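Local coordinates for protein histidinol-phosphatase (Listeria monocytogenes serotype 4b str. H7858, PDB 6NLR) that probably hydrolyses histidinol phosphate to histidinol in histidine biosynthesis, using a trinuclear metal site, at residues E101-N109 and A169-R177. Residues are numbered along the deposited sequence; the frame is centred on the assembly and turned at random.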
ATOM      1  N   GLU A 101       5.748 -15.841  -5.032  1.00 30.86           N
ATOM      2  CA  GLU A 101       6.241 -15.808  -3.626  1.00 32.17           C
ATOM      3  C   GLU A 101       7.751 -16.071  -3.600  1.00 31.81           C
ATOM      4  O   GLU A 101       8.436 -15.438  -2.788  1.00 31.96           O
ATOM      5  CB  GLU A 101       5.471 -16.801  -2.749  1.00 33.54           C
ATOM      6  CG  GLU A 101       4.042 -16.355  -2.512  1.00 36.53           C
ATOM      7  CD  GLU A 101       3.248 -17.158  -1.506  1.00 40.77           C
ATOM      8  OE1 GLU A 101       3.760 -18.220  -1.019  1.00 38.83           O
ATOM      9  OE2 GLU A 101       2.107 -16.723  -1.206  1.00 45.00           O
ATOM     10  N   ASP A 102       8.260 -16.969  -4.445  1.00 32.23           N
ATOM     11  CA  ASP A 102       9.711 -17.295  -4.466  1.00 36.09           C
ATOM     12  C   ASP A 102      10.496 -16.018  -4.778  1.00 32.59           C
ATOM     13  O   ASP A 102      11.492 -15.758  -4.080  1.00 29.84           O
ATOM     14  CB  ASP A 102      10.067 -18.418  -5.450  1.00 38.33           C
ATOM     15  CG  ASP A 102       9.525 -19.783  -5.054  1.00 44.70           C
ATOM     16  OD1 ASP A 102       8.974 -19.887  -3.942  1.00 47.48           O
ATOM     17  OD2 ASP A 102       9.633 -20.734  -5.874  1.00 51.61           O
ATOM     18  N   PHE A 103      10.095 -15.260  -5.797  1.00 31.03           N
ATOM     19  CA  PHE A 103      10.775 -13.990  -6.162  1.00 30.26           C
ATOM     20  C   PHE A 103      10.751 -13.067  -4.937  1.00 28.01           C
ATOM     21  O   PHE A 103      11.777 -12.516  -4.564  1.00 27.77           O
ATOM     22  CB  PHE A 103      10.136 -13.291  -7.367  1.00 32.34           C
ATOM     23  CG  PHE A 103      10.547 -11.847  -7.482  1.00 30.28           C
ATOM     24  CD1 PHE A 103      11.768 -11.500  -8.043  1.00 31.64           C
ATOM     25  CD2 PHE A 103       9.762 -10.841  -6.928  1.00 32.79           C
ATOM     26  CE1 PHE A 103      12.167 -10.174  -8.099  1.00 30.42           C
ATOM     27  CE2 PHE A 103      10.164  -9.513  -6.980  1.00 30.36           C
ATOM     28  CZ  PHE A 103      11.364  -9.185  -7.561  1.00 30.35           C
ATOM     29  N   THR A 104       9.590 -12.889  -4.319  1.00 26.63           N
ATOM     30  CA  THR A 104       9.427 -11.890  -3.243  1.00 26.34           C
ATOM     31  C   THR A 104      10.281 -12.304  -2.037  1.00 25.46           C
ATOM     32  O   THR A 104      10.951 -11.442  -1.469  1.00 24.80           O
ATOM     33  CB  THR A 104       7.942 -11.705  -2.918  1.00 26.81           C
ATOM     34  OG1 THR A 104       7.280 -11.387  -4.145  1.00 26.28           O
ATOM     35  CG2 THR A 104       7.717 -10.637  -1.872  1.00 25.81           C
ATOM     36  N   ARG A 105      10.258 -13.586  -1.688  1.00 26.59           N
ATOM     37  CA  ARG A 105      11.030 -14.177  -0.566  1.00 32.09           C
ATOM     38  C   ARG A 105      12.526 -13.943  -0.831  1.00 31.33           C
ATOM     39  O   ARG A 105      13.226 -13.514   0.107  1.00 28.26           O
ATOM     40  CB  ARG A 105      10.660 -15.661  -0.386  1.00 32.70           C
ATOM     41  CG  ARG A 105      11.351 -16.361   0.778  1.00 35.20           C
ATOM     42  CD  ARG A 105      11.066 -17.856   0.854  1.00 35.35           C
ATOM     43  NE  ARG A 105       9.643 -18.105   0.774  1.00 39.28           N
ATOM     44  CZ  ARG A 105       9.008 -18.674  -0.254  1.00 42.83           C
ATOM     45  NH1 ARG A 105       9.669 -19.117  -1.315  1.00 46.69           N
ATOM     46  NH2 ARG A 105       7.695 -18.809  -0.208  1.00 40.43           N
ATOM     47  N   ASP A 106      13.007 -14.215  -2.052  1.00 31.65           N
ATOM     48  CA  ASP A 106      14.442 -14.038  -2.408  1.00 32.89           C
ATOM     49  C   ASP A 106      14.807 -12.556  -2.295  1.00 30.27           C
ATOM     50  O   ASP A 106      15.873 -12.253  -1.772  1.00 31.33           O
ATOM     51  CB  ASP A 106      14.748 -14.576  -3.802  1.00 37.58           C
ATOM     52  CG  ASP A 106      14.688 -16.094  -3.899  1.00 45.69           C
ATOM     53  OD1 ASP A 106      14.549 -16.760  -2.842  1.00 44.38           O
ATOM     54  OD2 ASP A 106      14.774 -16.605  -5.042  1.00 55.82           O
ATOM     55  N   PHE A 107      13.929 -11.658  -2.738  1.00 28.89           N
ATOM     56  CA  PHE A 107      14.178 -10.198  -2.692  1.00 27.64           C
ATOM     57  C   PHE A 107      14.293  -9.771  -1.218  1.00 27.50           C
ATOM     58  O   PHE A 107      15.251  -9.064  -0.842  1.00 26.04           O
ATOM     59  CB  PHE A 107      13.088  -9.421  -3.437  1.00 27.39           C
ATOM     60  CG  PHE A 107      13.199  -7.932  -3.236  1.00 28.36           C
ATOM     61  CD1 PHE A 107      14.011  -7.165  -4.051  1.00 31.78           C
ATOM     62  CD2 PHE A 107      12.543  -7.308  -2.191  1.00 30.35           C
ATOM     63  CE1 PHE A 107      14.150  -5.802  -3.836  1.00 30.58           C
ATOM     64  CE2 PHE A 107      12.659  -5.940  -1.990  1.00 29.00           C
ATOM     65  CZ  PHE A 107      13.477  -5.199  -2.804  1.00 29.86           C
ATOM     66  N   LEU A 108      13.331 -10.188  -0.393  1.00 25.97           N
ATOM     67  CA  LEU A 108      13.297  -9.795   1.038  1.00 26.50           C
ATOM     68  C   LEU A 108      14.496 -10.399   1.779  1.00 27.14           C
ATOM     69  O   LEU A 108      15.078  -9.682   2.607  1.00 28.32           O
ATOM     70  CB  LEU A 108      11.966 -10.246   1.631  1.00 25.06           C
ATOM     71  CG  LEU A 108      10.750  -9.451   1.169  1.00 26.26           C
ATOM     72  CD1 LEU A 108       9.463 -10.121   1.642  1.00 28.28           C
ATOM     73  CD2 LEU A 108      10.827  -8.041   1.704  1.00 26.84           C
ATOM     74  N   ASN A 109      14.858 -11.655   1.505  1.00 26.73           N
ATOM     75  CA  ASN A 109      16.054 -12.272   2.139  1.00 30.39           C
ATOM     76  C   ASN A 109      17.306 -11.484   1.731  1.00 32.02           C
ATOM     77  O   ASN A 109      18.189 -11.333   2.582  1.00 32.68           O
ATOM     78  CB  ASN A 109      16.196 -13.768   1.839  1.00 30.21           C
ATOM     79  CG  ASN A 109      15.163 -14.623   2.558  1.00 32.07           C
ATOM     80  OD1 ASN A 109      14.938 -15.759   2.162  1.00 34.52           O
ATOM     81  ND2 ASN A 109      14.540 -14.123   3.615  1.00 28.09           N
ATOM     82  N   ALA A 169       0.978 -15.677   3.514  1.00 25.11           N
ATOM     83  CA  ALA A 169       2.211 -16.006   2.757  1.00 32.02           C
ATOM     84  C   ALA A 169       3.433 -16.129   3.697  1.00 33.79           C
ATOM     85  O   ALA A 169       3.613 -15.290   4.590  1.00 29.17           O
ATOM     86  CB  ALA A 169       2.456 -14.976   1.696  1.00 30.80           C
ATOM     87  N   ASP A 170       4.253 -17.145   3.466  1.00 33.40           N
ATOM     88  CA  ASP A 170       5.613 -17.298   4.043  1.00 36.92           C
ATOM     89  C   ASP A 170       6.584 -16.561   3.118  1.00 35.14           C
ATOM     90  O   ASP A 170       6.974 -17.139   2.100  1.00 36.51           O
ATOM     91  CB  ASP A 170       5.958 -18.790   4.200  1.00 41.14           C
ATOM     92  CG  ASP A 170       7.449 -19.092   4.310  1.00 50.15           C
ATOM     93  OD1 ASP A 170       8.206 -18.176   4.733  1.00 54.21           O
ATOM     94  OD2 ASP A 170       7.861 -20.236   3.946  1.00 52.57           O
ATOM     95  N   LEU A 171       6.971 -15.330   3.451  1.00 32.85           N
ATOM     96  CA  LEU A 171       7.939 -14.540   2.645  1.00 29.36           C
ATOM     97  C   LEU A 171       9.228 -14.349   3.455  1.00 30.37           C
ATOM     98  O   LEU A 171      10.013 -13.409   3.189  1.00 28.70           O
ATOM     99  CB  LEU A 171       7.283 -13.218   2.253  1.00 29.35           C
ATOM    100  CG  LEU A 171       6.010 -13.373   1.400  1.00 30.96           C
ATOM    101  CD1 LEU A 171       5.380 -12.036   1.087  1.00 30.82           C
ATOM    102  CD2 LEU A 171       6.288 -14.135   0.106  1.00 29.51           C
ATOM    103  N   GLY A 172       9.449 -15.240   4.413  1.00 29.06           N
ATOM    104  CA  GLY A 172      10.676 -15.293   5.227  1.00 29.03           C
ATOM    105  C   GLY A 172      10.656 -14.272   6.370  1.00 28.29           C
ATOM    106  O   GLY A 172       9.619 -13.621   6.589  1.00 25.01           O
ATOM    107  N   LEU A 173      11.792 -14.108   7.032  1.00 27.61           N
ATOM    108  CA  LEU A 173      11.945 -13.325   8.277  1.00 29.11           C
ATOM    109  C   LEU A 173      11.657 -11.848   8.012  1.00 28.16           C
ATOM    110  O   LEU A 173      11.175 -11.181   8.940  1.00 31.19           O
ATOM    111  CB  LEU A 173      13.382 -13.520   8.768  1.00 30.71           C
ATOM    112  CG  LEU A 173      13.783 -12.722  10.002  1.00 33.44           C
ATOM    113  CD1 LEU A 173      12.822 -12.961  11.173  1.00 32.59           C
ATOM    114  CD2 LEU A 173      15.201 -13.088  10.385  1.00 34.49           C
ATOM    115  N   PHE A 174      11.960 -11.342   6.813  1.00 25.59           N
ATOM    116  CA  PHE A 174      11.907  -9.892   6.493  1.00 25.79           C
ATOM    117  C   PHE A 174      10.570  -9.507   5.839  1.00 25.81           C
ATOM    118  O   PHE A 174      10.443  -8.369   5.409  1.00 26.05           O
ATOM    119  CB  PHE A 174      13.123  -9.508   5.652  1.00 25.79           C
ATOM    120  CG  PHE A 174      14.423  -9.777   6.364  1.00 28.48           C
ATOM    121  CD1 PHE A 174      14.878  -8.927   7.366  1.00 29.19           C
ATOM    122  CD2 PHE A 174      15.192 -10.896   6.050  1.00 29.64           C
ATOM    123  CE1 PHE A 174      16.075  -9.188   8.020  1.00 30.21           C
ATOM    124  CE2 PHE A 174      16.390 -11.148   6.702  1.00 30.30           C
ATOM    125  CZ  PHE A 174      16.822 -10.300   7.695  1.00 30.73           C
ATOM    126  N   LYS A 175       9.582 -10.414   5.795  1.00 26.24           N
ATOM    127  CA  LYS A 175       8.206 -10.067   5.362  1.00 24.84           C
ATOM    128  C   LYS A 175       7.726  -8.876   6.188  1.00 22.81           C
ATOM    129  O   LYS A 175       7.825  -8.868   7.410  1.00 24.39           O
ATOM    130  CB  LYS A 175       7.245 -11.240   5.540  1.00 24.24           C
ATOM    131  CG  LYS A 175       5.843 -10.989   5.023  1.00 23.15           C
ATOM    132  CD  LYS A 175       4.916 -12.085   5.397  1.00 25.03           C
ATOM    133  CE  LYS A 175       3.494 -11.808   4.940  1.00 24.18           C
ATOM    134  NZ  LYS A 175       2.579 -12.890   5.381  1.00 24.69           N
ATOM    135  N   PRO A 176       7.209  -7.817   5.549  1.00 22.05           N
ATOM    136  CA  PRO A 176       6.542  -6.749   6.283  1.00 21.12           C
ATOM    137  C   PRO A 176       5.415  -7.307   7.154  1.00 22.77           C
ATOM    138  O   PRO A 176       4.810  -8.305   6.785  1.00 23.16           O
ATOM    139  CB  PRO A 176       5.940  -5.876   5.181  1.00 21.75           C
ATOM    140  CG  PRO A 176       6.864  -6.115   4.013  1.00 22.35           C
ATOM    141  CD  PRO A 176       7.257  -7.580   4.102  1.00 22.66           C
ATOM    142  N   ARG A 177       5.134  -6.637   8.271  1.00 24.11           N
ATOM    143  CA  ARG A 177       4.045  -7.019   9.191  1.00 23.79           C
ATOM    144  C   ARG A 177       2.911  -6.000   9.131  1.00 23.60           C
ATOM    145  O   ARG A 177       1.957  -6.142   9.932  1.00 25.79           O
ATOM    146  CB  ARG A 177       4.645  -7.177  10.578  1.00 27.63           C
ATOM    147  CG  ARG A 177       5.635  -8.334  10.596  1.00 31.55           C
ATOM    148  CD  ARG A 177       6.013  -8.712  11.974  1.00 31.67           C
ATOM    149  NE  ARG A 177       7.011  -9.775  11.964  1.00 36.18           N
ATOM    150  CZ  ARG A 177       7.807 -10.033  12.992  1.00 33.44           C
ATOM    151  NH1 ARG A 177       7.693  -9.287  14.081  1.00 35.16           N
ATOM    152  NH2 ARG A 177       8.693 -11.018  12.930  1.00 32.69           N
TER
HETATM  153  O   HOH W   1       3.465 -19.023   1.475  1.00 28.82           O
HETATM  154  O   HOH W   2      13.979 -15.423   5.747  1.00 35.42           O
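R105 reaches from helix 101-111 to the backbone of D170, in the loop that follows helix 152-168. From CB the chain runs out with CG anti to the backbone N (chi1 -178°). R105 CG lies against the carbonyl group of L171, 4.0 Å from L171 C. The chain then bends at chi3 (-50°), which turns the guanidinium back along its own helix. R105 NH2 donates to D170 O at 2.9 Å, nearly in line with the C=O. R105 NE reaches the same D170 O at 3.1 Å, tilted 34° from the carbonyl plane. R105 NH1 makes a 2.8 Å salt bridge to D102 OD1. Each of the three nitrogens donates at least once, which should hold the guanidinium plane in place. E101 O sits over one face.

D170 OD1 accepts from G172 N, an Asx turn that shapes the same loop. A water bridges E101 OE1 and D170 N, while E101 OE2 shares a hydrogen bond with the hydroxyl of Y96.

Deeper in the contact the packing is mostly apolar. L171 sends CD1 to T104 CG2 and CD2 across the E101 side chain. L108 CD1 meets L171 CB at 3.8 Å and also touches K175 CA and P176 CD. F174 CB packs against L108 O at 3.6 Å, and N109 ND2 comes to the edge of the F174 ring.

Segment 169-177 thus lies beside helix 101-111. Both rest on the sheet: T104, L108 and P176 on V94, L171, K175 and P176 on L120. The segment is a helix-to-strand connection leading to strand 178-179, in the alpha/beta-barrel-like fold of the PHP family.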